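Local atomic coordinates of putative Chlorite dismutase TA0507 (Thermoplasma acidophilum, PDB entry 3DTZ), a protein that is of uncertain function but belongs to the chlorite dismutase family and, as in its relatives, may bind heme and act as an oxidoreductase. Residues R45-M50 / D238-L243; D55-A60 / K95-A100. All blocks are in the same frame, centred on the assembly; numbering follows the deposited sequence. Where two conformers were deposited one is given.

Contact 1: R45-M50 / D238-L243; sequences RSLDRM and DIAGFL
Ala240 and Asp48 bring two helices close together, a worked example of how a small residue sets the distance of a helix-helix contact. In the chlorite dismutase fold of this pentameric protein, the segment 238-243 ends the C-terminal helix and lies against the long helix 41-60. The two short axes run roughly antiparallel, at 144°, and approach to 8.2 Å. From Asp238 the chain enters Ile239, whose side chain is turned to Val234 on the preceding strand and so ties the helix back to the sheet.

Ala240 carries the contact. Its methyl points at helix 41-60 and rests on the backbone, with Ala240 CB 3.7 Å from Asp48 N and 3.8 Å from Asp48 CB. With so little side chain in the way, Asp48 CA and Ala240 CA come within 5.1 Å. The backbone N-H of Ala240 donates to a water at 2.9 Å from Ala240 N, and this water in turn donates to Asp48 OD1, also 2.9 Å away, so that a single molecule links the helices where no direct hydrogen bond does. The other carboxylate oxygen, OD2, forms a salt bridge to Arg52.

Phe242 turns elsewhere, to Arg71 in a cation-pi pair and to Glu96 of a neighbouring subunit, while the carbonyl of Leu243 accepts from Arg103 of that subunit. Leu243 also faces Leu47. With its CG anti to the backbone N (chi1 174°), Leu47 reaches across to Ala240: Leu47 CD2 lies 3.8 Å from Ala240 CA, and Leu47 CD2 also meets Leu243 CD1 more loosely, at 4.4 Å.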
loop_
_atom_site.group_PDB
_atom_site.type_symbol
_atom_site.label_atom_id
_atom_site.label_comp_id
_atom_site.label_asym_id
_atom_site.label_seq_id
_atom_site.Cartn_x
_atom_site.Cartn_y
_atom_site.Cartn_z
ATOM N N ARG D 45 -9.136 30.458 13.411
ATOM C CA ARG D 45 -9.905 31.489 12.702
ATOM C C ARG D 45 -9.698 31.425 11.183
ATOM O O ARG D 45 -10.663 31.551 10.404
ATOM C CB ARG D 45 -9.575 32.887 13.241
ATOM C CG ARG D 45 -10.286 33.221 14.543
ATOM C CD ARG D 45 -10.103 34.699 14.925
ATOM N NE ARG D 45 -8.689 35.014 15.097
ATOM C CZ ARG D 45 -8.029 34.975 16.255
ATOM N NH1 ARG D 45 -8.645 34.645 17.394
ATOM N NH2 ARG D 45 -6.735 35.271 16.266
ATOM N N SER D 46 -8.442 31.200 10.786
ATOM C CA SER D 46 -8.078 31.022 9.383
ATOM C C SER D 46 -8.809 29.814 8.779
ATOM O O SER D 46 -9.341 29.894 7.671
ATOM C CB SER D 46 -6.567 30.844 9.246
ATOM O OG SER D 46 -6.192 30.790 7.877
ATOM N N LEU D 47 -8.838 28.701 9.506
ATOM C CA LEU D 47 -9.562 27.524 9.012
ATOM C C LEU D 47 -11.055 27.837 8.843
ATOM O O LEU D 47 -11.685 27.429 7.862
ATOM C CB LEU D 47 -9.363 26.305 9.945
ATOM C CG LEU D 47 -10.197 25.062 9.609
ATOM C CD1 LEU D 47 -9.888 24.605 8.170
ATOM C CD2 LEU D 47 -9.988 23.919 10.629
ATOM N N ASP D 48 -11.621 28.558 9.816
ATOM C CA ASP D 48 -13.039 28.876 9.803
ATOM C C ASP D 48 -13.375 29.740 8.589
ATOM O O ASP D 48 -14.363 29.489 7.872
ATOM C CB ASP D 48 -13.403 29.594 11.110
ATOM C CG ASP D 48 -14.824 30.099 11.130
ATOM O OD1 ASP D 48 -15.773 29.281 11.102
ATOM O OD2 ASP D 48 -14.980 31.333 11.210
ATOM N N ARG D 49 -12.542 30.747 8.352
ATOM C CA ARG D 49 -12.769 31.645 7.227
ATOM C C ARG D 49 -12.654 30.855 5.918
ATOM O O ARG D 49 -13.428 31.059 4.971
ATOM C CB ARG D 49 -11.789 32.828 7.257
ATOM C CG ARG D 49 -12.013 33.803 8.378
ATOM C CD ARG D 49 -11.152 35.086 8.172
ATOM N NE ARG D 49 -9.725 34.761 8.095
ATOM C CZ ARG D 49 -8.876 34.812 9.122
ATOM N NH1 ARG D 49 -9.287 35.189 10.333
ATOM N NH2 ARG D 49 -7.597 34.487 8.936
HETATM N N MSE D 50 -11.707 29.932 5.866
HETATM C CA MSE D 50 -11.547 29.146 4.649
HETATM C C MSE D 50 -12.732 28.209 4.333
HETATM O O MSE D 50 -13.132 28.081 3.183
HETATM C CB MSE D 50 -10.240 28.369 4.692
HETATM C CG MSE D 50 -10.009 27.587 3.414
HETATM SE SE MSE D 50 -10.300 25.740 3.745
HETATM C CE MSE D 50 -8.643 25.526 4.546
ATOM N N ASP D 238 -19.153 25.799 11.559
ATOM C CA ASP D 238 -18.981 25.036 12.810
ATOM C C ASP D 238 -17.780 24.086 12.762
ATOM O O ASP D 238 -17.288 23.624 13.813
ATOM C CB ASP D 238 -20.244 24.228 13.130
ATOM C CG ASP D 238 -21.421 25.097 13.513
ATOM O OD1 ASP D 238 -21.224 26.265 13.915
ATOM O OD2 ASP D 238 -22.558 24.589 13.432
ATOM N N ILE D 239 -17.295 23.804 11.552
ATOM C CA ILE D 239 -16.277 22.736 11.383
ATOM C C ILE D 239 -14.919 23.032 12.075
ATOM O O ILE D 239 -14.364 22.163 12.743
ATOM C CB ILE D 239 -16.215 22.194 9.881
ATOM C CG1 ILE D 239 -15.449 20.859 9.752
ATOM C CG2 ILE D 239 -15.655 23.255 8.964
ATOM C CD1 ILE D 239 -15.846 19.804 10.733
ATOM N N ALA D 240 -14.423 24.265 11.980
ATOM C CA ALA D 240 -13.148 24.598 12.610
ATOM C C ALA D 240 -13.205 24.384 14.117
ATOM O O ALA D 240 -12.248 23.887 14.737
ATOM C CB ALA D 240 -12.720 26.028 12.251
ATOM N N GLY D 241 -14.344 24.716 14.720
ATOM C CA GLY D 241 -14.531 24.483 16.140
ATOM C C GLY D 241 -14.545 23.026 16.554
ATOM O O GLY D 241 -14.079 22.680 17.641
ATOM N N PHE D 242 -15.106 22.178 15.701
ATOM C CA PHE D 242 -15.082 20.741 15.934
ATOM C C PHE D 242 -13.690 20.155 15.713
ATOM O O PHE D 242 -13.285 19.246 16.453
ATOM C CB PHE D 242 -16.106 20.032 15.050
ATOM C CG PHE D 242 -17.533 20.204 15.519
ATOM C CD1 PHE D 242 -17.923 19.722 16.772
ATOM C CD2 PHE D 242 -18.485 20.848 14.714
ATOM C CE1 PHE D 242 -19.236 19.871 17.224
ATOM C CE2 PHE D 242 -19.808 21.014 15.164
ATOM C CZ PHE D 242 -20.178 20.523 16.413
ATOM N N LEU D 243 -12.954 20.653 14.713
ATOM C CA LEU D 243 -11.680 20.012 14.372
ATOM C C LEU D 243 -10.510 20.422 15.229
ATOM O O LEU D 243 -9.596 19.621 15.414
ATOM C CB LEU D 243 -11.299 20.181 12.897
ATOM C CG LEU D 243 -12.288 19.634 11.876
ATOM C CD1 LEU D 243 -11.767 19.885 10.496
ATOM C CD2 LEU D 243 -12.509 18.123 12.131
HETATM O O HOH W 1 -15.721 26.456 10.639
#

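Contact 2: D55-A60 / K95-A100; sequences DEFFSA and KERVQA
A CH-pi contact between Arg97 and Phe57, flanked by an apolar pair, joins the C-terminal part of helix 41-60 to helix 88-102. Arg97 CG stands 3.6 Å from the centroid of the Phe57 ring, only 8° off its normal, and the chain then bends at chi2 (70°), which carries CD and NE along the same ring: Arg97 NE lies 3.7 Å from Phe57 CD1. The guanidinium is tilted 66° from the ring plane; it is the aliphatic stem that lies over the face, while NH1 makes a weak hydrogen bond to Ser101. In this alpha-beta fold of the chlorite dismutase family both helices pack on the antiparallel sheet, and Phe58 and Val98 occupy the sheet side: Val98 also touches Leu29 and Phe81, and Phe58 stacks on Phe67. Val98 CG2 meets the edge of the Phe58 ring in its plane, 3.9 Å from Phe58 CE2. An alanine in place of Phe57 is likely to leave the Arg97 stem without its aromatic face and open a gap between the helices. The aromatic neighbours also lock together, Phe57 CD2 sitting 3.7 Å above the Phe58 ring plane, toward its rim.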
loop_
_atom_site.group_PDB
_atom_site.type_symbol
_atom_site.label_atom_id
_atom_site.label_comp_id
_atom_site.label_asym_id
_atom_site.label_seq_id
_atom_site.Cartn_x
_atom_site.Cartn_y
_atom_site.Cartn_z
ATOM N N ASP D 55 -17.831 27.107 1.201
ATOM C CA ASP D 55 -19.275 26.995 1.196
ATOM C C ASP D 55 -19.909 28.083 0.308
ATOM O O ASP D 55 -20.813 27.798 -0.476
ATOM C CB ASP D 55 -19.788 27.045 2.634
ATOM C CG ASP D 55 -21.252 26.757 2.732
ATOM O OD1 ASP D 55 -21.673 25.619 2.486
ATOM O OD2 ASP D 55 -21.986 27.684 3.057
ATOM N N GLU D 56 -19.381 29.308 0.414
ATOM C CA GLU D 56 -19.839 30.438 -0.394
ATOM C C GLU D 56 -19.592 30.222 -1.899
ATOM O O GLU D 56 -20.418 30.630 -2.725
ATOM C CB GLU D 56 -19.231 31.765 0.105
ATOM C CG GLU D 56 -17.780 32.058 -0.324
ATOM C CD GLU D 56 -17.201 33.361 0.266
ATOM O OE1 GLU D 56 -17.570 33.736 1.402
ATOM O OE2 GLU D 56 -16.366 34.004 -0.409
ATOM N N PHE D 57 -18.467 29.586 -2.240
ATOM C CA PHE D 57 -18.134 29.240 -3.639
ATOM C C PHE D 57 -19.241 28.374 -4.262
ATOM O O PHE D 57 -19.696 28.633 -5.383
ATOM C CB PHE D 57 -16.787 28.506 -3.691
ATOM C CG PHE D 57 -16.479 27.856 -5.017
ATOM C CD1 PHE D 57 -15.823 28.580 -6.039
ATOM C CD2 PHE D 57 -16.799 26.520 -5.233
ATOM C CE1 PHE D 57 -15.528 27.988 -7.282
ATOM C CE2 PHE D 57 -16.497 25.909 -6.468
ATOM C CZ PHE D 57 -15.854 26.650 -7.490
ATOM N N PHE D 58 -19.644 27.339 -3.524
ATOM C CA PHE D 58 -20.699 26.439 -3.988
ATOM C C PHE D 58 -22.065 27.142 -4.020
ATOM O O PHE D 58 -22.811 26.974 -4.973
ATOM C CB PHE D 58 -20.715 25.136 -3.151
ATOM C CG PHE D 58 -19.576 24.202 -3.506
ATOM C CD1 PHE D 58 -19.668 23.355 -4.598
ATOM C CD2 PHE D 58 -18.381 24.231 -2.763
ATOM C CE1 PHE D 58 -18.592 22.506 -4.931
ATOM C CE2 PHE D 58 -17.296 23.418 -3.087
ATOM C CZ PHE D 58 -17.396 22.546 -4.175
ATOM N N SER D 59 -22.362 27.952 -3.011
ATOM C CA SER D 59 -23.674 28.604 -2.949
ATOM C C SER D 59 -23.817 29.640 -4.040
ATOM O O SER D 59 -24.935 29.980 -4.427
ATOM C CB SER D 59 -23.887 29.287 -1.601
ATOM O OG SER D 59 -23.869 28.317 -0.574
ATOM N N ALA D 60 -22.690 30.178 -4.503
ATOM C CA ALA D 60 -22.718 31.285 -5.458
ATOM C C ALA D 60 -23.026 30.843 -6.883
ATOM O O ALA D 60 -23.484 31.654 -7.677
ATOM C CB ALA D 60 -21.412 32.078 -5.418
ATOM N N LYS D 95 -13.304 20.847 -7.743
ATOM C CA LYS D 95 -12.189 20.044 -7.187
ATOM C C LYS D 95 -10.952 20.933 -6.989
ATOM O O LYS D 95 -10.295 20.894 -5.950
ATOM C CB LYS D 95 -11.893 18.824 -8.071
ATOM C CG LYS D 95 -10.659 17.975 -7.597
ATOM C CD LYS D 95 -9.385 18.466 -8.317
ATOM C CE LYS D 95 -8.135 17.634 -7.907
ATOM N NZ LYS D 95 -6.993 18.012 -8.784
ATOM N N GLU D 96 -10.658 21.774 -7.963
ATOM C CA GLU D 96 -9.463 22.633 -7.872
ATOM C C GLU D 96 -9.592 23.691 -6.781
ATOM O O GLU D 96 -8.609 24.008 -6.121
ATOM C CB GLU D 96 -9.189 23.311 -9.193
ATOM C CG GLU D 96 -8.655 22.308 -10.214
ATOM C CD GLU D 96 -8.647 22.852 -11.618
ATOM O OE1 GLU D 96 -9.390 23.829 -11.936
ATOM O OE2 GLU D 96 -7.894 22.261 -12.409
ATOM N N ARG D 97 -10.810 24.193 -6.610
ATOM C CA ARG D 97 -11.100 25.179 -5.581
ATOM C C ARG D 97 -10.874 24.597 -4.176
ATOM O O ARG D 97 -10.226 25.228 -3.325
ATOM C CB ARG D 97 -12.559 25.634 -5.717
ATOM C CG ARG D 97 -13.042 26.599 -4.608
ATOM C CD ARG D 97 -12.396 27.962 -4.730
ATOM N NE ARG D 97 -12.959 28.908 -3.747
ATOM C CZ ARG D 97 -12.624 28.917 -2.459
ATOM N NH1 ARG D 97 -11.727 28.054 -2.006
ATOM N NH2 ARG D 97 -13.161 29.797 -1.628
ATOM N N VAL D 98 -11.479 23.443 -3.922
ATOM C CA VAL D 98 -11.327 22.743 -2.650
ATOM C C VAL D 98 -9.828 22.383 -2.442
ATOM O O VAL D 98 -9.240 22.665 -1.405
ATOM C CB VAL D 98 -12.235 21.510 -2.560
ATOM C CG1 VAL D 98 -11.917 20.715 -1.263
ATOM C CG2 VAL D 98 -13.726 21.957 -2.584
ATOM N N GLN D 99 -9.219 21.770 -3.440
ATOM C CA GLN D 99 -7.794 21.441 -3.327
ATOM C C GLN D 99 -6.882 22.637 -3.032
ATOM O O GLN D 99 -5.975 22.528 -2.195
ATOM C CB GLN D 99 -7.326 20.664 -4.572
ATOM C CG GLN D 99 -5.930 20.082 -4.427
ATOM C CD GLN D 99 -5.939 18.564 -4.371
ATOM O OE1 GLN D 99 -6.624 17.960 -3.508
ATOM N NE2 GLN D 99 -5.213 17.927 -5.341
ATOM N N ALA D 100 -7.109 23.772 -3.706
ATOM C CA ALA D 100 -6.259 24.970 -3.537
ATOM C C ALA D 100 -6.393 25.485 -2.114
ATOM O O ALA D 100 -5.416 25.970 -1.531
ATOM C CB ALA D 100 -6.661 26.052 -4.518
#

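From the N terminus, strand 25-33 is followed by helix 41-60, which supplies the first half of both contacts: 45-50 for contact 1, then 55-60 for contact 2. The chain next forms the hairpin of strands 64-72 and 79-85 and enters helix 88-102, where contact 2 closes a loop of 34 residues. Contact 1 closes far later, after 187 residues, at the C-terminal helix, so the shorter loop lies wholly within the longer and the two do not cross. The centres of the two contacts are about 15 Å apart. Both ends of the arrangement also serve the pentamer: Glu96 and Ala100 of one subunit pack on Phe242 and Leu243 of another.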